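Local coordinates for PfhB2 (Pasteurella multocida, PDB 6U8T), which is a cysteine protease, the YopT-like domain of a toxin, that presumably cleaves host proteins, at the interface of chains A and B. Coordinates in Å, arbitrary orientation; residue numbers count along the deposited sequence, not the author numbering. Chains: chain A/B, PfhB2.

Contact 1: the interface of chains A and B. Residues chain A 129; chain B 199-200, 205-207.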
loop_
_atom_site.group_PDB
_atom_site.type_symbol
_atom_site.label_atom_id
_atom_site.label_comp_id
_atom_site.label_asym_id
_atom_site.label_seq_id
_atom_site.Cartn_x
_atom_site.Cartn_y
_atom_site.Cartn_z
ATOM N N LYS A 129 7.381 6.964 -8.632
ATOM C CA LYS A 129 8.391 5.995 -9.116
ATOM C C LYS A 129 9.526 6.733 -9.838
ATOM O O LYS A 129 10.687 6.332 -9.640
ATOM C CB LYS A 129 7.724 4.975 -10.047
ATOM C CG LYS A 129 8.690 4.003 -10.705
ATOM C CD LYS A 129 9.259 3.025 -9.710
ATOM C CE LYS A 129 10.342 2.132 -10.270
ATOM N NZ LYS A 129 9.749 1.163 -11.214
ATOM N N TRP B 199 16.465 5.533 -4.344
ATOM C CA TRP B 199 14.996 5.607 -4.511
ATOM C C TRP B 199 14.454 4.253 -4.960
ATOM O O TRP B 199 13.524 3.782 -4.312
ATOM C CB TRP B 199 14.637 6.736 -5.467
ATOM C CG TRP B 199 13.186 7.028 -5.485
ATOM C CD1 TRP B 199 12.388 7.025 -6.581
ATOM C CD2 TRP B 199 12.347 7.350 -4.368
ATOM N NE1 TRP B 199 11.093 7.322 -6.234
ATOM C CE2 TRP B 199 11.039 7.539 -4.878
ATOM C CE3 TRP B 199 12.563 7.536 -3.001
ATOM C CZ2 TRP B 199 9.955 7.853 -4.055
ATOM C CZ3 TRP B 199 11.488 7.862 -2.195
ATOM C CH2 TRP B 199 10.206 8.014 -2.713
ATOM N N GLU B 200 15.054 3.630 -5.978
ATOM C CA GLU B 200 14.675 2.278 -6.468
ATOM C C GLU B 200 15.086 1.200 -5.461
ATOM O O GLU B 200 14.230 0.421 -5.069
ATOM C CB GLU B 200 15.277 1.991 -7.842
ATOM C CG GLU B 200 14.374 2.452 -8.972
ATOM C CD GLU B 200 14.580 1.725 -10.292
ATOM O OE1 GLU B 200 15.758 1.572 -10.699
ATOM O OE2 GLU B 200 13.562 1.302 -10.903
ATOM N N ALA B 205 10.199 3.579 -4.115
ATOM C CA ALA B 205 9.841 4.139 -5.446
ATOM C C ALA B 205 8.480 3.588 -5.890
ATOM O O ALA B 205 7.637 4.401 -6.353
ATOM C CB ALA B 205 10.896 3.831 -6.471
ATOM N N GLY B 206 8.280 2.275 -5.736
ATOM C CA GLY B 206 7.049 1.561 -6.120
ATOM C C GLY B 206 7.178 1.019 -7.531
ATOM O O GLY B 206 8.206 1.310 -8.170
ATOM N N LYS B 207 6.197 0.235 -7.997
ATOM C CA LYS B 207 6.167 -0.335 -9.371
ATOM C C LYS B 207 5.258 0.509 -10.261
ATOM O O LYS B 207 5.573 0.641 -11.459
ATOM C CB LYS B 207 5.696 -1.788 -9.331
ATOM C CG LYS B 207 6.699 -2.742 -8.700
ATOM C CD LYS B 207 6.516 -3.002 -7.212
ATOM C CE LYS B 207 7.828 -3.287 -6.502
ATOM N NZ LYS B 207 8.656 -4.289 -7.217
#
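The loop of chain A that follows strand 122-127, at A:Lys129, meets the C-terminal end of helix 187-201 of chain B, at B:Trp199 and B:Glu200, and the loop beyond it, B:Ala205 to B:Lys207. A:Lys129 reaches across from chain A, lying across the B loop with its aliphatic stem over B:Ala205 and B:Gly206 and its amino end, NZ, beside B:Glu200. CG stands anti to the backbone N (chi1 175°), and bends at chi2 and chi4 bring the chain back over the loop. CD meets the methyl CB of B:Ala205 at 3.7 Å, the apolar part of the contact. The peptide oxygen of B:Gly206 is modelled too close to CD, so the detailed fit there is doubtful. Beyond it, NZ of A:Lys129 forms a long salt bridge of 3.8 Å with the carboxylate oxygen OE2 of B:Glu200. The two side chains cross obliquely, the glutamate running extended beyond CG so that its tip comes to the end of the lysine. At this length the pair is better read as loose charge attraction than as a firm bond. B:Lys207 NZ lies 6.8 Å from A:Lys129 NZ, and this like charge could weaken that attraction somewhat. The patch hides 175 Å² in all. Its N and O atoms lie too far apart across the contact for hydrogen bonding. On the backbone side of A:Lys129, the indole of B:Trp199 presents its pyrrole edge: the lysine carbonyl carbon C lies at that edge, in the ring plane. Within chain B, CA of B:Ala205 lies 3.4 Å above one ring face, offset toward the rim, and may help to hold the loop against the helix end. The indole NE1 of B:Trp199 and the carbonyl O of A:Lys129 are 3.6 Å apart.

Contact 2: the interface of chains A and B. Residues chain A 162, 217, 219; chain B 46, 99, 102, 122, 150-151.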
loop_
_atom_site.group_PDB
_atom_site.type_symbol
_atom_site.label_atom_id
_atom_site.label_comp_id
_atom_site.label_asym_id
_atom_site.label_seq_id
_atom_site.Cartn_x
_atom_site.Cartn_y
_atom_site.Cartn_z
ATOM N N THR A 162 -7.408 -8.205 -6.074
ATOM C CA THR A 162 -8.490 -8.560 -6.991
ATOM C C THR A 162 -9.438 -9.452 -6.202
ATOM O O THR A 162 -9.007 -10.432 -5.556
ATOM C CB THR A 162 -7.980 -9.348 -8.207
ATOM O OG1 THR A 162 -6.820 -8.706 -8.727
ATOM C CG2 THR A 162 -9.023 -9.546 -9.275
ATOM N N VAL A 217 -14.461 -5.002 -14.092
ATOM C CA VAL A 217 -14.637 -5.515 -15.472
ATOM C C VAL A 217 -15.853 -6.449 -15.451
ATOM O O VAL A 217 -15.876 -7.362 -14.593
ATOM C CB VAL A 217 -13.370 -6.201 -16.002
ATOM C CG1 VAL A 217 -13.566 -6.689 -17.429
ATOM C CG2 VAL A 217 -12.169 -5.282 -15.909
ATOM N N TYR A 219 -18.422 -9.256 -17.096
ATOM C CA TYR A 219 -18.522 -10.407 -18.023
ATOM C C TYR A 219 -19.958 -10.940 -18.028
ATOM O O TYR A 219 -20.641 -10.908 -16.988
ATOM C CB TYR A 219 -17.527 -11.514 -17.625
ATOM C CG TYR A 219 -16.120 -11.007 -17.487
ATOM C CD1 TYR A 219 -15.266 -10.892 -18.570
ATOM C CD2 TYR A 219 -15.665 -10.599 -16.243
ATOM C CE1 TYR A 219 -13.979 -10.405 -18.409
ATOM C CE2 TYR A 219 -14.382 -10.108 -16.075
ATOM C CZ TYR A 219 -13.529 -10.031 -17.156
ATOM O OH TYR A 219 -12.259 -9.552 -16.986
ATOM N N ILE B 46 -14.017 -17.018 -12.081
ATOM C CA ILE B 46 -15.003 -16.460 -13.043
ATOM C C ILE B 46 -15.264 -17.511 -14.139
ATOM O O ILE B 46 -16.434 -17.822 -14.379
ATOM C CB ILE B 46 -14.552 -15.096 -13.595
ATOM C CG1 ILE B 46 -14.615 -14.040 -12.504
ATOM C CG2 ILE B 46 -15.392 -14.694 -14.776
ATOM C CD1 ILE B 46 -14.053 -12.699 -12.932
ATOM N N ASP B 99 -7.517 -11.002 -19.569
ATOM C CA ASP B 99 -8.687 -10.879 -20.463
ATOM C C ASP B 99 -8.590 -11.897 -21.595
ATOM O O ASP B 99 -9.628 -12.485 -21.917
ATOM C CB ASP B 99 -8.817 -9.459 -21.013
ATOM C CG ASP B 99 -10.097 -9.271 -21.792
ATOM O OD1 ASP B 99 -11.148 -9.287 -21.149
ATOM O OD2 ASP B 99 -10.024 -9.138 -23.031
ATOM N N LEU B 102 -9.330 -15.339 -20.190
ATOM C CA LEU B 102 -10.778 -15.463 -19.888
ATOM C C LEU B 102 -11.549 -15.764 -21.175
ATOM O O LEU B 102 -12.433 -16.633 -21.138
ATOM C CB LEU B 102 -11.276 -14.208 -19.180
ATOM C CG LEU B 102 -10.936 -14.150 -17.689
ATOM C CD1 LEU B 102 -11.176 -12.759 -17.136
ATOM C CD2 LEU B 102 -11.728 -15.182 -16.895
ATOM N N GLU B 122 -16.436 -1.659 -18.525
ATOM C CA GLU B 122 -15.592 -1.564 -17.303
ATOM C C GLU B 122 -15.975 -0.276 -16.585
ATOM O O GLU B 122 -16.163 0.726 -17.301
ATOM C CB GLU B 122 -14.100 -1.537 -17.633
ATOM C CG GLU B 122 -13.669 -2.743 -18.411
ATOM C CD GLU B 122 -12.180 -2.879 -18.678
ATOM O OE1 GLU B 122 -11.398 -2.241 -17.935
ATOM O OE2 GLU B 122 -11.810 -3.623 -19.639
ATOM N N LYS B 150 -18.012 -10.303 -12.371
ATOM C CA LYS B 150 -17.116 -9.121 -12.249
ATOM C C LYS B 150 -15.741 -9.564 -11.756
ATOM O O LYS B 150 -15.681 -10.406 -10.823
ATOM C CB LYS B 150 -17.704 -8.073 -11.299
ATOM C CG LYS B 150 -18.996 -7.420 -11.776
ATOM C CD LYS B 150 -20.268 -8.133 -11.363
ATOM C CE LYS B 150 -21.532 -7.531 -11.967
ATOM N NZ LYS B 150 -21.450 -6.050 -12.146
ATOM N N LYS B 151 -14.681 -9.057 -12.385
ATOM C CA LYS B 151 -13.329 -9.026 -11.814
ATOM C C LYS B 151 -13.065 -7.601 -11.311
ATOM O O LYS B 151 -13.108 -6.653 -12.113
ATOM C CB LYS B 151 -12.301 -9.470 -12.848
ATOM C CG LYS B 151 -10.890 -9.717 -12.319
ATOM C CD LYS B 151 -10.084 -10.578 -13.252
ATOM C CE LYS B 151 -9.876 -9.932 -14.591
ATOM N NZ LYS B 151 -9.093 -8.690 -14.471
#
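An intermolecular beta-sheet joins the two chains, with strand 212-219 of chain A lying antiparallel to both strand 122-127 and strand 147-155 of chain B and thereby tying the copies into a shared sheet. A:Val217 bridges to B:Glu122 and B:Lys151. Paired backbone bonds link it to B:Lys151: N of A:Val217 donates to the lysine O at 2.9 Å. N of B:Lys151 donates back to O of A:Val217 at 3.0 Å. The valine side chain runs beside B:Glu122, both pointing the same way, and its CG2 touches the carboxylate carbon CD at 3.7 Å. Two residues on, A:Tyr219 reaches between the sheet and the helices of chain B. With CG anti to its carbonyl carbon (chi1 -53°), the ring passes at about a right angle to B:Leu102 of helix 91-104, whose CD1 lies 3.6 Å from the ring carbon CZ. OD1 of B:Asp99, from the same helix, comes toward CE1, its carboxylate plane turned 29° from the ring. B:Ile46 of helix 20-51 brings its terminal methyl CD1 toward CE2 from the same side of the ring plane as B:Leu102, and the backbone N of B:Lys151 sits at the ring edge, in plane. The B:Lys151 side chain has CG anti to its backbone N and then bends at chi3 and chi4, carrying CE alongside the phenol OH of A:Tyr219 at 3.4 Å. Its CG meanwhile packs on the methyl CG2 of A:Thr162, 3.6 Å away, so this one lysine touches two strands of chain A. Strand 160-168 carries the family's presumed catalytic histidine and helix 20-51 its presumed cysteine nucleophile. The structure alone does not show that the dimer is the working form. The shared sheet may nevertheless complete each protease core, and possibly each active site, from parts of both copies, as in a strand swap.

The centres of contact 1 and contact 2 lie about 28 Å apart, and both belong to one two-fold symmetric interface, so each recurs with the chains exchanged. Strand 122-127 connects them within the fold: chain B's copy takes part in contact 2, while the loop just after chain A's copy makes contact 1. Helix 187-201 and the loop after it, used by chain B in contact 1, precede strand 212-219, the strand chain A contributes in contact 2. The loose loop patch and the bonded sheet thus occupy neighbouring stretches of sequence, consistent with extensively intertwined copies, though the biological assembly remains an inference.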